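Local coordinates for protein terminal oxygenase component of carbazole (Janthinobacterium sp., PDB 7BUG) that catalyses, as the oxygenase component of a multicomponent system, the angular dioxygenation of carbazole, using a Rieske [2Fe-2S] cluster and a mononuclear iron, at residues N27-V32 with D141-A146; L49-L54 with K122-Q127; T149-L154 with V222-V227. All coordinates share one frame; numbering follows the deposited sequence.

Contact 1: residues N27-V32 with D141-A146. With MXE (2-methoxyethanol), chain N.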
loop_
_atom_site.group_PDB
_atom_site.type_symbol
_atom_site.label_atom_id
_atom_site.label_comp_id
_atom_site.label_asym_id
_atom_site.label_seq_id
_atom_site.Cartn_x
_atom_site.Cartn_y
_atom_site.Cartn_z
ATOM N N ASN A 27 -22.228 13.293 -15.343
ATOM C CA ASN A 27 -23.416 13.711 -16.115
ATOM C C ASN A 27 -23.534 12.889 -17.404
ATOM O O ASN A 27 -23.949 13.421 -18.440
ATOM C CB ASN A 27 -23.369 15.232 -16.336
ATOM C CG ASN A 27 -23.278 15.965 -15.026
ATOM O OD1 ASN A 27 -24.089 15.715 -14.145
ATOM N ND2 ASN A 27 -22.291 16.830 -14.838
ATOM N N HIS A 28 -23.238 11.573 -17.350
ATOM C CA HIS A 28 -23.549 10.606 -18.402
ATOM C C HIS A 28 -24.156 9.355 -17.762
ATOM O O HIS A 28 -23.979 9.139 -16.565
ATOM C CB HIS A 28 -22.312 10.200 -19.224
ATOM C CG HIS A 28 -21.634 11.284 -19.978
ATOM N ND1 HIS A 28 -21.878 11.490 -21.303
ATOM C CD2 HIS A 28 -20.725 12.194 -19.600
ATOM C CE1 HIS A 28 -21.119 12.528 -21.686
ATOM N NE2 HIS A 28 -20.389 12.966 -20.693
ATOM N N TRP A 29 -24.842 8.606 -18.583
ATOM C CA TRP A 29 -25.344 7.263 -18.305
ATOM C C TRP A 29 -24.197 6.264 -18.428
ATOM O O TRP A 29 -23.469 6.341 -19.411
ATOM C CB TRP A 29 -26.452 6.894 -19.272
ATOM C CG TRP A 29 -27.721 7.667 -19.131
ATOM C CD1 TRP A 29 -28.131 8.711 -19.906
ATOM C CD2 TRP A 29 -28.784 7.391 -18.209
ATOM N NE1 TRP A 29 -29.367 9.130 -19.508
ATOM C CE2 TRP A 29 -29.813 8.316 -18.515
ATOM C CE3 TRP A 29 -28.994 6.466 -17.186
ATOM C CZ2 TRP A 29 -30.994 8.362 -17.788
ATOM C CZ3 TRP A 29 -30.182 6.470 -16.516
ATOM C CH2 TRP A 29 -31.167 7.409 -16.809
ATOM N N TYR A 30 -24.169 5.321 -17.487
ATOM C CA TYR A 30 -23.228 4.183 -17.532
ATOM C C TYR A 30 -23.930 2.872 -17.196
ATOM O O TYR A 30 -24.657 2.812 -16.216
ATOM C CB TYR A 30 -22.122 4.367 -16.485
ATOM C CG TYR A 30 -21.215 5.521 -16.793
ATOM C CD1 TYR A 30 -20.153 5.380 -17.657
ATOM C CD2 TYR A 30 -21.435 6.760 -16.251
ATOM C CE1 TYR A 30 -19.290 6.437 -17.924
ATOM C CE2 TYR A 30 -20.628 7.841 -16.542
ATOM C CZ TYR A 30 -19.532 7.679 -17.369
ATOM O OH TYR A 30 -18.760 8.773 -17.617
ATOM N N PRO A 31 -23.615 1.798 -17.913
ATOM C CA PRO A 31 -24.086 0.470 -17.537
ATOM C C PRO A 31 -23.259 -0.116 -16.405
ATOM O O PRO A 31 -22.057 0.102 -16.385
ATOM C CB PRO A 31 -23.974 -0.337 -18.817
ATOM C CG PRO A 31 -22.774 0.224 -19.469
ATOM C CD PRO A 31 -22.810 1.719 -19.150
ATOM N N VAL A 32 -23.908 -0.799 -15.467
ATOM C CA VAL A 32 -23.151 -1.318 -14.289
ATOM C C VAL A 32 -23.442 -2.790 -14.033
ATOM O O VAL A 32 -22.645 -3.400 -13.321
ATOM C CB VAL A 32 -23.474 -0.482 -13.052
ATOM C CG1 VAL A 32 -22.953 0.953 -13.232
ATOM C CG2 VAL A 32 -24.929 -0.476 -12.722
ATOM N N ASP A 141 -31.782 16.900 -14.360
ATOM C CA ASP A 141 -32.641 16.090 -15.251
ATOM C C ASP A 141 -31.729 15.341 -16.216
ATOM O O ASP A 141 -30.942 15.979 -16.929
ATOM C CB ASP A 141 -33.627 17.021 -15.968
ATOM C CG ASP A 141 -34.338 17.987 -15.028
ATOM O OD1 ASP A 141 -34.536 17.622 -13.863
ATOM O OD2 ASP A 141 -34.663 19.105 -15.462
ATOM N N PRO A 142 -31.801 14.007 -16.313
ATOM C CA PRO A 142 -30.937 13.310 -17.242
ATOM C C PRO A 142 -31.402 13.508 -18.683
ATOM O O PRO A 142 -32.612 13.727 -18.931
ATOM C CB PRO A 142 -31.107 11.825 -16.889
ATOM C CG PRO A 142 -32.419 11.747 -16.170
ATOM C CD PRO A 142 -32.624 13.099 -15.521
ATOM N N PRO A 143 -30.467 13.375 -19.641
ATOM C CA PRO A 143 -30.787 13.308 -21.058
ATOM C C PRO A 143 -31.385 11.952 -21.389
ATOM O O PRO A 143 -31.340 11.010 -20.576
ATOM C CB PRO A 143 -29.429 13.383 -21.767
ATOM C CG PRO A 143 -28.522 12.670 -20.783
ATOM C CD PRO A 143 -29.032 13.078 -19.418
ATOM N N PRO A 144 -31.924 11.773 -22.610
ATOM C CA PRO A 144 -32.297 10.439 -23.065
ATOM C C PRO A 144 -31.067 9.516 -22.969
ATOM O O PRO A 144 -29.971 9.966 -23.289
ATOM C CB PRO A 144 -32.725 10.579 -24.529
ATOM C CG PRO A 144 -32.487 12.063 -24.877
ATOM C CD PRO A 144 -32.163 12.829 -23.612
ATOM N N LEU A 145 -31.315 8.262 -22.658
ATOM C CA LEU A 145 -30.267 7.217 -22.660
ATOM C C LEU A 145 -29.640 7.115 -24.042
ATOM O O LEU A 145 -28.396 6.934 -24.124
ATOM C CB LEU A 145 -30.904 5.896 -22.239
ATOM C CG LEU A 145 -29.963 4.701 -22.309
ATOM C CD1 LEU A 145 -28.766 4.873 -21.370
ATOM C CD2 LEU A 145 -30.679 3.434 -21.991
ATOM N N ALA A 146 -30.387 7.259 -25.143
ATOM C CA ALA A 146 -29.814 7.214 -26.507
ATOM C C ALA A 146 -28.601 8.130 -26.676
ATOM O O ALA A 146 -27.769 7.806 -27.517
ATOM C CB ALA A 146 -30.862 7.591 -27.534
HETATM O O1 MXE N . -33.250 7.195 -25.279
HETATM C C1 MXE N . -34.508 6.978 -24.667
HETATM C C2 MXE N . -34.825 7.950 -23.544
HETATM O O2 MXE N . -34.578 7.278 -22.311
HETATM C C3 MXE N . -33.870 7.821 -21.256
#

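Contact 2: residues L49-L54 with K122-Q127. With MXE (2-methoxyethanol), chain N; CO3 (carbonate ion), chain M.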
loop_
_atom_site.group_PDB
_atom_site.type_symbol
_atom_site.label_atom_id
_atom_site.label_comp_id
_atom_site.label_asym_id
_atom_site.label_seq_id
_atom_site.Cartn_x
_atom_site.Cartn_y
_atom_site.Cartn_z
ATOM N N LEU A 49 -17.619 5.794 -10.833
ATOM C CA LEU A 49 -16.975 7.138 -10.815
ATOM C C LEU A 49 -16.476 7.446 -9.404
ATOM O O LEU A 49 -16.476 8.613 -8.983
ATOM C CB LEU A 49 -17.945 8.203 -11.346
ATOM C CG LEU A 49 -17.904 8.488 -12.843
ATOM C CD1 LEU A 49 -18.067 7.278 -13.706
ATOM C CD2 LEU A 49 -18.909 9.579 -13.202
ATOM N N GLY A 50 -16.084 6.420 -8.654
ATOM C CA GLY A 50 -15.519 6.540 -7.306
ATOM C C GLY A 50 -16.529 6.595 -6.206
ATOM O O GLY A 50 -16.150 6.568 -4.992
ATOM N N GLU A 51 -17.816 6.612 -6.536
ATOM C CA GLU A 51 -18.895 6.736 -5.547
ATOM C C GLU A 51 -19.540 5.355 -5.299
ATOM O O GLU A 51 -19.929 4.639 -6.264
ATOM C CB GLU A 51 -20.024 7.640 -6.064
ATOM C CG GLU A 51 -19.561 9.024 -6.493
ATOM C CD GLU A 51 -20.638 10.048 -6.766
ATOM O OE1 GLU A 51 -21.764 9.849 -6.300
ATOM O OE2 GLU A 51 -20.318 11.076 -7.397
ATOM N N ASN A 52 -19.727 5.050 -4.020
ATOM C CA ASN A 52 -20.393 3.781 -3.630
ATOM C C ASN A 52 -21.901 4.024 -3.742
ATOM O O ASN A 52 -22.404 4.990 -3.126
ATOM C CB ASN A 52 -20.089 3.323 -2.193
ATOM C CG ASN A 52 -18.640 2.897 -2.043
ATOM O OD1 ASN A 52 -18.162 2.097 -2.850
ATOM N ND2 ASN A 52 -17.949 3.455 -1.073
ATOM N N LEU A 53 -22.584 3.154 -4.478
ATOM C CA LEU A 53 -24.020 3.257 -4.723
ATOM C C LEU A 53 -24.727 1.967 -4.327
ATOM O O LEU A 53 -24.132 0.843 -4.363
ATOM C CB LEU A 53 -24.262 3.481 -6.210
ATOM C CG LEU A 53 -23.548 4.680 -6.848
ATOM C CD1 LEU A 53 -23.862 4.799 -8.322
ATOM C CD2 LEU A 53 -23.830 5.971 -6.112
ATOM N N LEU A 54 -26.000 2.133 -4.011
ATOM C CA LEU A 54 -26.906 0.999 -3.756
ATOM C C LEU A 54 -27.996 1.040 -4.811
ATOM O O LEU A 54 -28.529 2.139 -5.090
ATOM C CB LEU A 54 -27.584 1.130 -2.403
ATOM C CG LEU A 54 -26.972 0.384 -1.241
ATOM C CD1 LEU A 54 -27.845 0.651 -0.031
ATOM C CD2 LEU A 54 -26.877 -1.125 -1.500
ATOM N N LYS A 122 -28.325 11.574 -1.565
ATOM C CA LYS A 122 -28.218 11.672 -3.029
ATOM C C LYS A 122 -28.818 10.447 -3.696
ATOM O O LYS A 122 -28.604 9.292 -3.202
ATOM C CB LYS A 122 -26.742 11.853 -3.395
ATOM C CG LYS A 122 -26.513 11.988 -4.877
ATOM C CD LYS A 122 -26.997 13.306 -5.417
ATOM C CE LYS A 122 -26.326 13.714 -6.709
ATOM N NZ LYS A 122 -26.989 14.887 -7.314
ATOM N N THR A 123 -29.615 10.674 -4.733
ATOM C CA THR A 123 -30.141 9.608 -5.586
ATOM C C THR A 123 -29.600 9.887 -6.974
ATOM O O THR A 123 -29.191 11.053 -7.298
ATOM C CB THR A 123 -31.676 9.547 -5.584
ATOM O OG1 THR A 123 -32.118 10.790 -6.139
ATOM C CG2 THR A 123 -32.228 9.297 -4.203
ATOM N N TYR A 124 -29.573 8.845 -7.767
ATOM C CA TYR A 124 -29.228 8.894 -9.189
ATOM C C TYR A 124 -30.336 8.233 -9.975
ATOM O O TYR A 124 -30.836 7.167 -9.583
ATOM C CB TYR A 124 -27.851 8.285 -9.476
ATOM C CG TYR A 124 -26.747 9.127 -8.908
ATOM C CD1 TYR A 124 -26.432 10.368 -9.431
ATOM C CD2 TYR A 124 -25.967 8.658 -7.868
ATOM C CE1 TYR A 124 -25.387 11.131 -8.918
ATOM C CE2 TYR A 124 -24.940 9.408 -7.321
ATOM C CZ TYR A 124 -24.641 10.649 -7.857
ATOM O OH TYR A 124 -23.603 11.347 -7.357
ATOM N N PRO A 125 -30.652 8.782 -11.158
ATOM C CA PRO A 125 -31.569 8.115 -12.069
ATOM C C PRO A 125 -31.055 6.741 -12.510
ATOM O O PRO A 125 -29.846 6.570 -12.702
ATOM C CB PRO A 125 -31.685 9.055 -13.276
ATOM C CG PRO A 125 -31.239 10.406 -12.758
ATOM C CD PRO A 125 -30.231 10.098 -11.668
ATOM N N VAL A 126 -31.949 5.784 -12.671
ATOM C CA VAL A 126 -31.633 4.405 -13.131
ATOM C C VAL A 126 -32.649 3.989 -14.157
ATOM O O VAL A 126 -33.849 4.205 -13.903
ATOM C CB VAL A 126 -31.732 3.307 -12.071
ATOM C CG1 VAL A 126 -30.801 2.166 -12.404
ATOM C CG2 VAL A 126 -31.639 3.786 -10.655
ATOM N N GLN A 127 -32.184 3.379 -15.244
ATOM C CA GLN A 127 -33.063 2.927 -16.358
ATOM C C GLN A 127 -32.576 1.528 -16.725
ATOM O O GLN A 127 -31.338 1.317 -16.747
ATOM C CB GLN A 127 -32.903 3.897 -17.535
ATOM C CG GLN A 127 -33.845 3.690 -18.705
ATOM C CD GLN A 127 -33.667 4.809 -19.683
ATOM O OE1 GLN A 127 -33.012 5.824 -19.387
ATOM N NE2 GLN A 127 -34.258 4.631 -20.849
HETATM O O1 MXE N . -33.250 7.195 -25.279
HETATM C C1 MXE N . -34.508 6.978 -24.667
HETATM C C2 MXE N . -34.825 7.950 -23.544
HETATM O O2 MXE N . -34.578 7.278 -22.311
HETATM C C3 MXE N . -33.870 7.821 -21.256
HETATM C C CO3 M . -35.715 7.738 -12.228
HETATM O O1 CO3 M . -34.813 6.832 -12.121
HETATM O O2 CO3 M . -35.419 9.032 -12.024
HETATM O O3 CO3 M . -36.974 7.365 -12.381
#

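Contact 3: residues T149-L154 with V222-V227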
loop_
_atom_site.group_PDB
_atom_site.type_symbol
_atom_site.label_atom_id
_atom_site.label_comp_id
_atom_site.label_asym_id
_atom_site.label_seq_id
_atom_site.Cartn_x
_atom_site.Cartn_y
_atom_site.Cartn_z
ATOM N N THR A 149 -25.408 6.106 -25.835
ATOM C CA THR A 149 -25.382 4.714 -26.329
ATOM C C THR A 149 -25.059 4.792 -27.798
ATOM O O THR A 149 -25.372 5.787 -28.463
ATOM C CB THR A 149 -26.678 3.935 -26.083
ATOM O OG1 THR A 149 -27.774 4.639 -26.674
ATOM C CG2 THR A 149 -27.002 3.745 -24.626
ATOM N N PRO A 150 -24.346 3.801 -28.345
ATOM C CA PRO A 150 -23.981 3.875 -29.748
ATOM C C PRO A 150 -25.228 3.718 -30.596
ATOM O O PRO A 150 -26.214 3.112 -30.166
ATOM C CB PRO A 150 -23.077 2.644 -29.953
ATOM C CG PRO A 150 -22.594 2.357 -28.569
ATOM C CD PRO A 150 -23.763 2.647 -27.642
ATOM N N PRO A 151 -25.171 4.156 -31.858
ATOM C CA PRO A 151 -26.296 3.906 -32.765
ATOM C C PRO A 151 -26.615 2.397 -32.854
ATOM O O PRO A 151 -25.697 1.570 -32.830
ATOM C CB PRO A 151 -25.802 4.436 -34.120
ATOM C CG PRO A 151 -24.636 5.333 -33.819
ATOM C CD PRO A 151 -24.046 4.827 -32.512
ATOM N N ASN A 152 -27.917 2.088 -32.942
ATOM C CA ASN A 152 -28.535 0.740 -33.139
ATOM C C ASN A 152 -28.634 -0.029 -31.822
ATOM O O ASN A 152 -29.323 -1.017 -31.785
ATOM C CB ASN A 152 -27.869 -0.058 -34.277
ATOM C CG ASN A 152 -27.906 0.714 -35.593
ATOM O OD1 ASN A 152 -26.942 1.369 -35.967
ATOM N ND2 ASN A 152 -29.071 0.755 -36.234
ATOM N N PHE A 153 -27.929 0.362 -30.749
ATOM C CA PHE A 153 -27.986 -0.396 -29.489
ATOM C C PHE A 153 -29.425 -0.496 -28.993
ATOM O O PHE A 153 -29.820 -1.581 -28.520
ATOM C CB PHE A 153 -27.104 0.237 -28.427
ATOM C CG PHE A 153 -27.114 -0.504 -27.116
ATOM C CD1 PHE A 153 -26.376 -1.662 -26.982
ATOM C CD2 PHE A 153 -27.885 -0.082 -26.043
ATOM C CE1 PHE A 153 -26.385 -2.378 -25.795
ATOM C CE2 PHE A 153 -27.915 -0.807 -24.867
ATOM C CZ PHE A 153 -27.115 -1.933 -24.735
ATOM N N LEU A 154 -30.203 0.586 -29.137
ATOM C CA LEU A 154 -31.604 0.622 -28.642
ATOM C C LEU A 154 -32.627 0.273 -29.746
ATOM O O LEU A 154 -33.836 0.428 -29.493
ATOM C CB LEU A 154 -31.875 2.003 -28.052
ATOM C CG LEU A 154 -31.038 2.365 -26.825
ATOM C CD1 LEU A 154 -31.296 3.812 -26.416
ATOM C CD2 LEU A 154 -31.298 1.426 -25.661
ATOM N N VAL A 222 -29.752 13.185 -31.478
ATOM C CA VAL A 222 -30.086 12.884 -30.059
ATOM C C VAL A 222 -28.892 13.298 -29.187
ATOM O O VAL A 222 -28.977 13.069 -27.984
ATOM C CB VAL A 222 -30.523 11.415 -29.855
ATOM C CG1 VAL A 222 -31.489 10.976 -30.952
ATOM C CG2 VAL A 222 -29.366 10.428 -29.780
ATOM N N GLY A 223 -27.865 13.942 -29.764
ATOM C CA GLY A 223 -26.756 14.542 -29.008
ATOM C C GLY A 223 -25.591 13.569 -28.822
ATOM O O GLY A 223 -24.634 13.930 -28.081
ATOM N N ARG A 224 -25.625 12.429 -29.490
ATOM C CA ARG A 224 -24.513 11.431 -29.399
ATOM C C ARG A 224 -23.218 12.064 -29.894
ATOM O O ARG A 224 -23.242 12.919 -30.825
ATOM C CB ARG A 224 -24.688 10.212 -30.305
ATOM C CG ARG A 224 -25.791 9.256 -29.939
ATOM C CD ARG A 224 -25.614 8.051 -30.839
ATOM N NE ARG A 224 -26.699 7.248 -30.411
ATOM C CZ ARG A 224 -27.838 7.111 -31.041
ATOM N NH1 ARG A 224 -28.766 6.336 -30.523
ATOM N NH2 ARG A 224 -28.057 7.736 -32.192
ATOM N N LYS A 225 -22.088 11.703 -29.297
ATOM C CA LYS A 225 -20.791 12.279 -29.701
ATOM C C LYS A 225 -19.834 11.103 -29.893
ATOM O O LYS A 225 -19.648 10.337 -28.939
ATOM C CB LYS A 225 -20.262 13.272 -28.668
ATOM C CG LYS A 225 -21.194 14.443 -28.345
ATOM C CD LYS A 225 -21.210 15.485 -29.448
ATOM C CE LYS A 225 -21.992 16.704 -29.049
ATOM N NZ LYS A 225 -23.400 16.479 -29.355
ATOM N N GLY A 226 -19.265 10.955 -31.087
ATOM C CA GLY A 226 -18.326 9.843 -31.290
ATOM C C GLY A 226 -17.383 10.054 -32.450
ATOM O O GLY A 226 -17.361 11.124 -33.086
ATOM N N VAL A 227 -16.566 9.048 -32.685
ATOM C CA VAL A 227 -15.526 9.047 -33.753
ATOM C C VAL A 227 -15.584 7.696 -34.444
ATOM O O VAL A 227 -15.543 6.675 -33.764
ATOM C CB VAL A 227 -14.104 9.335 -33.219
ATOM C CG1 VAL A 227 -13.118 9.487 -34.371
ATOM C CG2 VAL A 227 -14.075 10.564 -32.353
HETATM O O HOH W 1 -28.600 3.763 -29.145
#

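Contact 1: residues N27-V32 with D141-A146
Trp29 and Leu145 bring the two backbones closest, with 6.6 Å between Trp29 CA and Leu145 CA, where strand 28-32 is passed by a loop containing three consecutive prolines. The strand is the outermost member, within this chain, of the antiparallel sheet of the Rieske domain, and the loop leaves its neighbour, strand 132-137, toward the catalytic domain. On the strand's side nearly all of the contact is made by Trp29. Its CG stands anti to the carbonyl carbon (chi1 -68°), and the ring extends from the strand edge into the bend of the loop.

The ring's polar atom is paired: Trp29 NE1 donates to Pro143 O at 2.9 Å, with an N-H...O angle of 161°. That oxygen lies almost in the indole plane, whereas the donor sits above the carbonyl plane, 40° out of it. Leu145 occupies one face of the indole. Its CD1 rests near the rim, 3.7 Å from Trp29 CB, and its CA makes a CH-pi contact 4.0 Å from the centroid of the five-membered ring. Pro142 approaches obliquely at the six-membered ring, with its CB 3.6 Å from Trp29 CZ2. Pro143 CG adds a looser contact beside Trp29 CD1. Tyr136 of strand 132-137 also meets the indole and touches both Pro142 and Pro143, tying the loop back to the sheet.

At Leu145 the chain enters a short 3-10 segment whose first amides face the bound 2-methoxyethanol. Leu145 N makes a weak bond to O2 of that molecule, and Ala146 N a firmer one to its O1, at 2.9 Å.

Contact 2: residues L49-L54 with K122-Q127
Glu51 and Tyr124 meet through a short hydrogen bond across the Rieske sheet. They belong to strands 51-58 and 123-129, which lie to either side of strand 61-66, and the spacing of 8.9 Å between Leu53 CA and Thr123 CA agrees with an intervening strand. The contact is therefore made by side chains over that strand.

The polar part is one bond. Tyr124 OH donates to Glu51 OE1 at 2.6 Å, meeting the oxygen on its syn side and 17° out of the carboxylate plane. The two side chains cross at about a right angle, and the carboxylate and ring planes are 54° apart. Glu51 reaches the hydroxyl because its chain runs extended beyond CG (chi2 -169°). Around this buried acid, Lys66 pairs with OE1 and Arg26 with OE2, while Arg26 also bonds to Tyr124 OH; this basic surrounding probably favours the ionised carboxylate.

The apolar part comes from Leu53, which is two residues further along its strand. Its CD2 sits at the edge of the Tyr124 ring, close to the ring plane, 3.8 Å from CE2. Leu53 and Tyr124 both touch Cys64 of the intervening strand. With a phenylalanine in place of Tyr124, Glu51 OE1 would probably lose its hydroxyl donor and Arg26 NH2 the oxygen it bonds to.

Just beyond the tyrosine, Val126 N binds a carbonate ion, its O1 at 3.1 Å; Gln127 lies beside 2-methoxyethanol, though the fit of its amide to that molecule is doubtful. The core pairing itself lies away from these ligands and from the [2Fe-2S] site: it is side-chain packing between next-but-one strands on one face of the antiparallel sheet of the Rieske domain.

Contact 3: residues T149-L154 with V222-V227
Arg224 reaches across to Thr149 and donates from NE to the backbone oxygen, Thr149 O, at 2.8 Å, with an N-H...O angle of 145°. The contact belongs to the catalytic domain, a member of the Bet v 1-like clan, and joins the loop ahead of strand 158-167 to the approach to strand 226-229. The accepting oxygen lies near the guanidinium plane, while the donor is tilted 21° from the carbonyl plane.

Both faces of the guanidinium are covered. Pro151 CA lies over the centre of one face, 3.9 Å above the plane, and Val222 CG2, from the arginine's own segment, packs over the opposite one. Pro151 CD adds an apolar contact 4.0 Å from Arg224 CD. Extension of the arginine from CG to NE (chi3 -180°) carries the flat group over to the loop.

A water extends this grip. It accepts from Arg224 NH1 at 2.9 Å, donates to Pro150 O at 2.7 Å, and also bonds to Thr149 OG1. Pro150 O in turn accepts from Phe153 N, the closing bond of a type II turn over residues 150-153, which places Pro151 at the guanidinium face.

Further out, Trp265 of strand 261-265 touches Pro150, Pro151 and Arg224. The remaining terminal nitrogen, Arg224 NH2, forms a salt bridge with Asp220 OD2, while Asp220 OD1 takes the backbone Val222 N.

How the contacts relate
Contacts 1 and 2 share the six-stranded antiparallel sheet of the Rieske domain. Their centres are 11 Å apart, and contact 2 is nested along the chain within the loop closed by contact 1. They touch through Trp29 and Leu145 against Gln127, and both reach the 2-methoxyethanol. Contact 3 comes later in the chain and belongs to the catalytic domain; its centre lies 12 Å from that of contact 1 and 22 Å from that of contact 2. Ala146 packs against Arg224 and Leu154, so the continuous segment 141-154 links the edge of the Rieske sheet to the catalytic domain, with contact 1 at the junction of the two.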